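Metallophosphoesterase (Clostridium thermocellum, PDB 4J6O) probably removes 2',3' phosphates from RNA ends as the manganese-dependent phosphatase component of the bacterial Pnkp-Hen1 RNA repair system. Local coordinates at residues A[195-209]-A[215-227]. Residues are numbered along the deposited sequence; the frame is centred on the assembly and turned at random. Where two conformers were deposited one is given.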
loop_
_atom_site.group_PDB
_atom_site.type_symbol
_atom_site.label_atom_id
_atom_site.label_comp_id
_atom_site.label_asym_id
_atom_site.label_seq_id
_atom_site.Cartn_x
_atom_site.Cartn_y
_atom_site.Cartn_z
ATOM N N ALA A 195 10.600 14.366 -0.165
ATOM C CA ALA A 195 10.003 14.718 -1.460
ATOM C C ALA A 195 10.375 16.153 -1.873
ATOM O O ALA A 195 10.550 16.453 -3.058
ATOM C CB ALA A 195 8.481 14.526 -1.432
ATOM N N SER A 196 10.523 17.037 -0.895
ATOM C CA SER A 196 10.968 18.395 -1.223
ATOM C C SER A 196 12.351 18.456 -1.850
ATOM O O SER A 196 12.611 19.308 -2.703
ATOM C CB SER A 196 10.876 19.319 -0.025
ATOM O OG SER A 196 9.510 19.576 0.220
ATOM N N ASP A 197 13.228 17.542 -1.454
ATOM C CA ASP A 197 14.584 17.565 -1.950
ATOM C C ASP A 197 14.758 16.661 -3.150
ATOM O O ASP A 197 15.866 16.534 -3.657
ATOM C CB ASP A 197 15.548 17.108 -0.858
ATOM C CG ASP A 197 15.686 18.118 0.272
ATOM O OD1 ASP A 197 15.391 19.321 0.059
ATOM O OD2 ASP A 197 16.091 17.691 1.379
ATOM N N TYR A 198 13.674 16.021 -3.597
ATOM C CA TYR A 198 13.750 15.048 -4.686
ATOM C C TYR A 198 13.914 15.696 -6.077
ATOM O O TYR A 198 13.167 16.609 -6.466
ATOM C CB TYR A 198 12.504 14.135 -4.668
ATOM C CG TYR A 198 12.535 13.025 -5.692
ATOM C CD1 TYR A 198 13.299 11.889 -5.479
ATOM C CD2 TYR A 198 11.786 13.106 -6.868
ATOM C CE1 TYR A 198 13.351 10.849 -6.406
ATOM C CE2 TYR A 198 11.801 12.069 -7.788
ATOM C CZ TYR A 198 12.577 10.945 -7.562
ATOM O OH TYR A 198 12.642 9.889 -8.462
ATOM N N ARG A 199 14.909 15.199 -6.805
ATOM C CA ARG A 199 15.221 15.699 -8.136
ATOM C C ARG A 199 15.478 14.512 -9.062
ATOM O O ARG A 199 16.163 14.624 -10.067
ATOM C CB ARG A 199 16.458 16.614 -8.083
ATOM C CG ARG A 199 16.300 17.860 -7.221
ATOM C CD ARG A 199 15.108 18.695 -7.681
ATOM N NE ARG A 199 14.972 19.963 -6.962
ATOM C CZ ARG A 199 14.359 20.123 -5.788
ATOM N NH1 ARG A 199 13.819 19.091 -5.146
ATOM N NH2 ARG A 199 14.295 21.331 -5.244
ATOM N N GLY A 200 14.906 13.367 -8.725
ATOM C CA GLY A 200 15.157 12.150 -9.466
ATOM C C GLY A 200 14.336 12.094 -10.757
ATOM O O GLY A 200 13.332 12.805 -10.936
ATOM N N LYS A 201 14.773 11.223 -11.663
ATOM C CA LYS A 201 14.140 11.076 -12.957
ATOM C C LYS A 201 12.776 10.395 -12.861
ATOM O O LYS A 201 11.839 10.791 -13.555
ATOM C CB LYS A 201 15.055 10.270 -13.885
ATOM C CG LYS A 201 14.332 9.535 -15.016
ATOM C CD LYS A 201 15.220 8.454 -15.633
ATOM C CE LYS A 201 14.456 7.575 -16.611
ATOM N NZ LYS A 201 15.222 6.313 -16.855
ATOM N N ALA A 202 12.680 9.361 -12.028
ATOM C CA ALA A 202 11.441 8.572 -11.952
ATOM C C ALA A 202 10.363 9.326 -11.217
ATOM O O ALA A 202 10.618 9.975 -10.197
ATOM C CB ALA A 202 11.669 7.295 -11.263
ATOM N N LEU A 203 9.149 9.228 -11.728
ATOM C CA LEU A 203 8.003 9.675 -10.969
ATOM C C LEU A 203 7.818 8.705 -9.796
ATOM O O LEU A 203 7.771 7.494 -10.020
ATOM C CB LEU A 203 6.790 9.579 -11.872
ATOM C CG LEU A 203 5.412 9.703 -11.218
ATOM C CD1 LEU A 203 5.212 11.091 -10.657
ATOM C CD2 LEU A 203 4.319 9.395 -12.265
ATOM N N VAL A 204 7.701 9.209 -8.554
ATOM C CA VAL A 204 7.511 8.310 -7.418
ATOM C C VAL A 204 6.099 8.462 -6.935
ATOM O O VAL A 204 5.701 9.544 -6.514
ATOM C CB VAL A 204 8.460 8.651 -6.221
ATOM C CG1 VAL A 204 8.312 7.618 -5.112
ATOM C CG2 VAL A 204 9.910 8.779 -6.729
ATOM N N VAL A 205 5.340 7.365 -6.991
ATOM C CA VAL A 205 3.957 7.376 -6.467
ATOM C C VAL A 205 4.017 6.572 -5.164
ATOM O O VAL A 205 4.500 5.434 -5.144
ATOM C CB VAL A 205 3.026 6.733 -7.466
ATOM C CG1 VAL A 205 1.589 6.783 -6.977
ATOM C CG2 VAL A 205 3.146 7.433 -8.841
ATOM N N TYR A 206 3.534 7.178 -4.090
ATOM C CA TYR A 206 3.675 6.595 -2.768
ATOM C C TYR A 206 2.486 6.953 -1.907
ATOM O O TYR A 206 1.585 7.661 -2.381
ATOM C CB TYR A 206 5.038 7.040 -2.132
ATOM C CG TYR A 206 5.094 8.513 -1.761
ATOM C CD1 TYR A 206 5.249 9.512 -2.729
ATOM C CD2 TYR A 206 5.049 8.874 -0.430
ATOM C CE1 TYR A 206 5.283 10.848 -2.362
ATOM C CE2 TYR A 206 5.083 10.203 -0.035
ATOM C CZ TYR A 206 5.184 11.181 -1.023
ATOM O OH TYR A 206 5.237 12.491 -0.652
ATOM N N GLY A 207 2.447 6.439 -0.670
ATOM C CA GLY A 207 1.278 6.637 0.184
ATOM C C GLY A 207 1.734 6.697 1.641
ATOM O O GLY A 207 1.502 5.731 2.400
ATOM N N HIS A 208 2.379 7.794 2.030
ATOM C CA HIS A 208 2.952 7.843 3.360
ATOM C C HIS A 208 1.976 8.409 4.361
ATOM O O HIS A 208 1.014 7.743 4.703
ATOM C CB HIS A 208 4.287 8.629 3.380
ATOM C CG HIS A 208 5.112 8.367 4.604
ATOM N ND1 HIS A 208 4.827 7.383 5.526
ATOM C CD2 HIS A 208 6.263 8.955 5.010
ATOM C CE1 HIS A 208 5.752 7.415 6.493
ATOM N NE2 HIS A 208 6.625 8.347 6.191
ATOM N N THR A 209 2.213 9.602 4.898
ATOM C CA THR A 209 1.237 10.096 5.860
ATOM C C THR A 209 -0.033 10.487 5.077
ATOM O O THR A 209 0.012 11.054 3.970
ATOM C CB THR A 209 1.815 11.265 6.706
ATOM O OG1 THR A 209 2.132 12.354 5.858
ATOM C CG2 THR A 209 3.061 10.814 7.390
ATOM N N LEU A 215 -0.963 14.775 -2.798
ATOM C CA LEU A 215 0.107 15.758 -2.604
ATOM C C LEU A 215 1.240 15.557 -3.614
ATOM O O LEU A 215 2.081 14.634 -3.465
ATOM C CB LEU A 215 0.650 15.672 -1.174
ATOM C CG LEU A 215 1.817 16.586 -0.840
ATOM C CD1 LEU A 215 1.375 18.021 -1.125
ATOM C CD2 LEU A 215 2.155 16.412 0.624
ATOM N N LYS A 216 1.260 16.442 -4.620
ATOM C CA LYS A 216 2.226 16.379 -5.715
ATOM C C LYS A 216 3.356 17.342 -5.403
ATOM O O LYS A 216 3.126 18.514 -5.211
ATOM C CB LYS A 216 1.598 16.795 -7.045
ATOM C CG LYS A 216 0.266 16.162 -7.360
ATOM C CD LYS A 216 -0.179 16.452 -8.816
ATOM C CE LYS A 216 -1.686 16.534 -8.936
ATOM N NZ LYS A 216 -2.293 15.427 -9.725
ATOM N N VAL A 217 4.577 16.841 -5.351
ATOM C CA VAL A 217 5.748 17.652 -5.008
ATOM C C VAL A 217 6.922 17.159 -5.858
ATOM O O VAL A 217 7.359 16.026 -5.677
ATOM C CB VAL A 217 6.133 17.470 -3.512
ATOM C CG1 VAL A 217 7.421 18.186 -3.177
ATOM C CG2 VAL A 217 5.004 17.921 -2.580
ATOM N N ASN A 218 7.417 18.038 -6.732
ATOM C CA ASN A 218 8.438 17.672 -7.700
ATOM C C ASN A 218 7.903 16.448 -8.414
ATOM O O ASN A 218 6.700 16.328 -8.606
ATOM C CB ASN A 218 9.767 17.383 -7.002
ATOM C CG ASN A 218 10.280 18.587 -6.218
ATOM O OD1 ASN A 218 10.359 19.697 -6.741
ATOM N ND2 ASN A 218 10.607 18.371 -4.949
ATOM N N ASN A 219 8.771 15.511 -8.764
ATOM C CA ASN A 219 8.312 14.359 -9.500
ATOM C C ASN A 219 7.767 13.308 -8.535
ATOM O O ASN A 219 8.165 12.154 -8.633
ATOM C CB ASN A 219 9.477 13.757 -10.288
ATOM C CG ASN A 219 9.030 13.031 -11.551
ATOM O OD1 ASN A 219 7.911 13.194 -12.018
ATOM N ND2 ASN A 219 9.930 12.240 -12.119
ATOM N N THR A 220 6.891 13.691 -7.596
ATOM C CA THR A 220 6.414 12.697 -6.620
ATOM C C THR A 220 4.978 12.968 -6.320
ATOM O O THR A 220 4.558 14.111 -6.386
ATOM C CB THR A 220 7.196 12.696 -5.233
ATOM O OG1 THR A 220 6.813 13.811 -4.421
ATOM C CG2 THR A 220 8.722 12.748 -5.445
ATOM N N ILE A 221 4.247 11.957 -5.873
ATOM C CA ILE A 221 2.857 12.224 -5.455
ATOM C C ILE A 221 2.431 11.239 -4.383
ATOM O O ILE A 221 2.587 10.022 -4.542
ATOM C CB ILE A 221 1.882 12.161 -6.659
ATOM C CG1 ILE A 221 0.430 12.468 -6.201
ATOM C CG2 ILE A 221 1.958 10.852 -7.446
ATOM C CD1 ILE A 221 -0.520 12.700 -7.366
ATOM N N ASN A 222 1.895 11.764 -3.304
ATOM C CA ASN A 222 1.428 10.928 -2.214
ATOM C C ASN A 222 -0.072 10.764 -2.442
ATOM O O ASN A 222 -0.821 11.761 -2.472
ATOM C CB ASN A 222 1.681 11.670 -0.900
ATOM C CG ASN A 222 1.160 10.910 0.333
ATOM O OD1 ASN A 222 0.405 9.957 0.213
ATOM N ND2 ASN A 222 1.552 11.373 1.533
ATOM N N ILE A 223 -0.498 9.532 -2.633
ATOM C CA ILE A 223 -1.922 9.290 -2.915
ATOM C C ILE A 223 -2.704 8.626 -1.760
ATOM O O ILE A 223 -3.799 8.088 -1.957
ATOM C CB ILE A 223 -2.099 8.437 -4.202
ATOM C CG1 ILE A 223 -1.501 7.046 -4.048
ATOM C CG2 ILE A 223 -1.520 9.177 -5.430
ATOM C CD1 ILE A 223 -1.932 6.100 -5.235
ATOM N N ASP A 224 -2.148 8.672 -0.543
ATOM C CA ASP A 224 -2.944 8.224 0.608
ATOM C C ASP A 224 -3.888 9.315 1.077
ATOM O O ASP A 224 -3.467 10.192 1.842
ATOM C CB ASP A 224 -2.016 7.822 1.767
ATOM C CG ASP A 224 -2.785 7.312 2.978
ATOM O OD1 ASP A 224 -4.013 7.218 2.870
ATOM O OD2 ASP A 224 -2.144 6.976 4.023
ATOM N N THR A 225 -5.143 9.234 0.627
ATOM C CA THR A 225 -6.158 10.245 0.922
ATOM C C THR A 225 -7.035 9.778 2.063
ATOM O O THR A 225 -8.153 10.257 2.219
ATOM C CB THR A 225 -6.946 10.562 -0.352
ATOM O OG1 THR A 225 -7.243 9.348 -1.071
ATOM C CG2 THR A 225 -6.058 11.450 -1.228
ATOM N N GLY A 226 -6.503 8.874 2.890
ATOM C CA GLY A 226 -7.100 8.518 4.169
ATOM C C GLY A 226 -8.497 7.934 4.112
ATOM O O GLY A 226 -9.385 8.290 4.891
ATOM N N CYS A 227 -8.660 6.939 3.231
ATOM C CA CYS A 227 -9.967 6.293 3.079
ATOM C C CYS A 227 -10.544 5.836 4.414
ATOM O O CYS A 227 -11.700 6.126 4.747
ATOM C CB CYS A 227 -9.787 5.104 2.141
ATOM S SG CYS A 227 -11.376 4.332 1.766
HETATM O O HOH W 1 11.881 15.711 -9.344
HETATM O O HOH W 2 4.778 14.211 -2.717
#
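Ala195 O is gripped by two donors: in the modelled conformer, the side-chain amide of Asn218, whose ND2 lies 2.7 Å away in the carbonyl plane, and the backbone N of Tyr198, which closes a type I beta turn. This turn and the loop of Asn218 flank parallel strands 203-206 and 220-222 in one of the two mixed sheets of the calcineurin-like fold. Strand axes 4.8 Å apart and 8° from parallel support that assignment, as does the ladder running from Val204 N to Asn219 O, Val204 O to Ile221 N, Ile221 O to Tyr206 N and Tyr206 O to Ile223 N. On one sheet face Val205 and Ile221 lie side by side, CG2 to CG2 at 3.9 Å, packed against the second sheet, Val205 on Ile16 and Ile221 on Tyr236. On the other, Tyr206 has chi1 70°, which swings its ring over the neighbouring strand; Asn222 CB sits over the ring face, 4.0 Å from the centroid, a CH-pi contact. A water 2.7 Å from Tyr206 OH donates to Thr220 OG1 and Leu215 O, tying the phenol to both strands of the hairpin. Beyond the ladder the chain runs toward the manganese site, where Asp224 OD2 approaches the metal ligand Asp19. Asn222 bonds here through both amide ends. Its OD1 accepts from Asp224 N at 3.0 Å, forming an Asx turn. Its ND2 donates to Thr209 O at 2.9 Å.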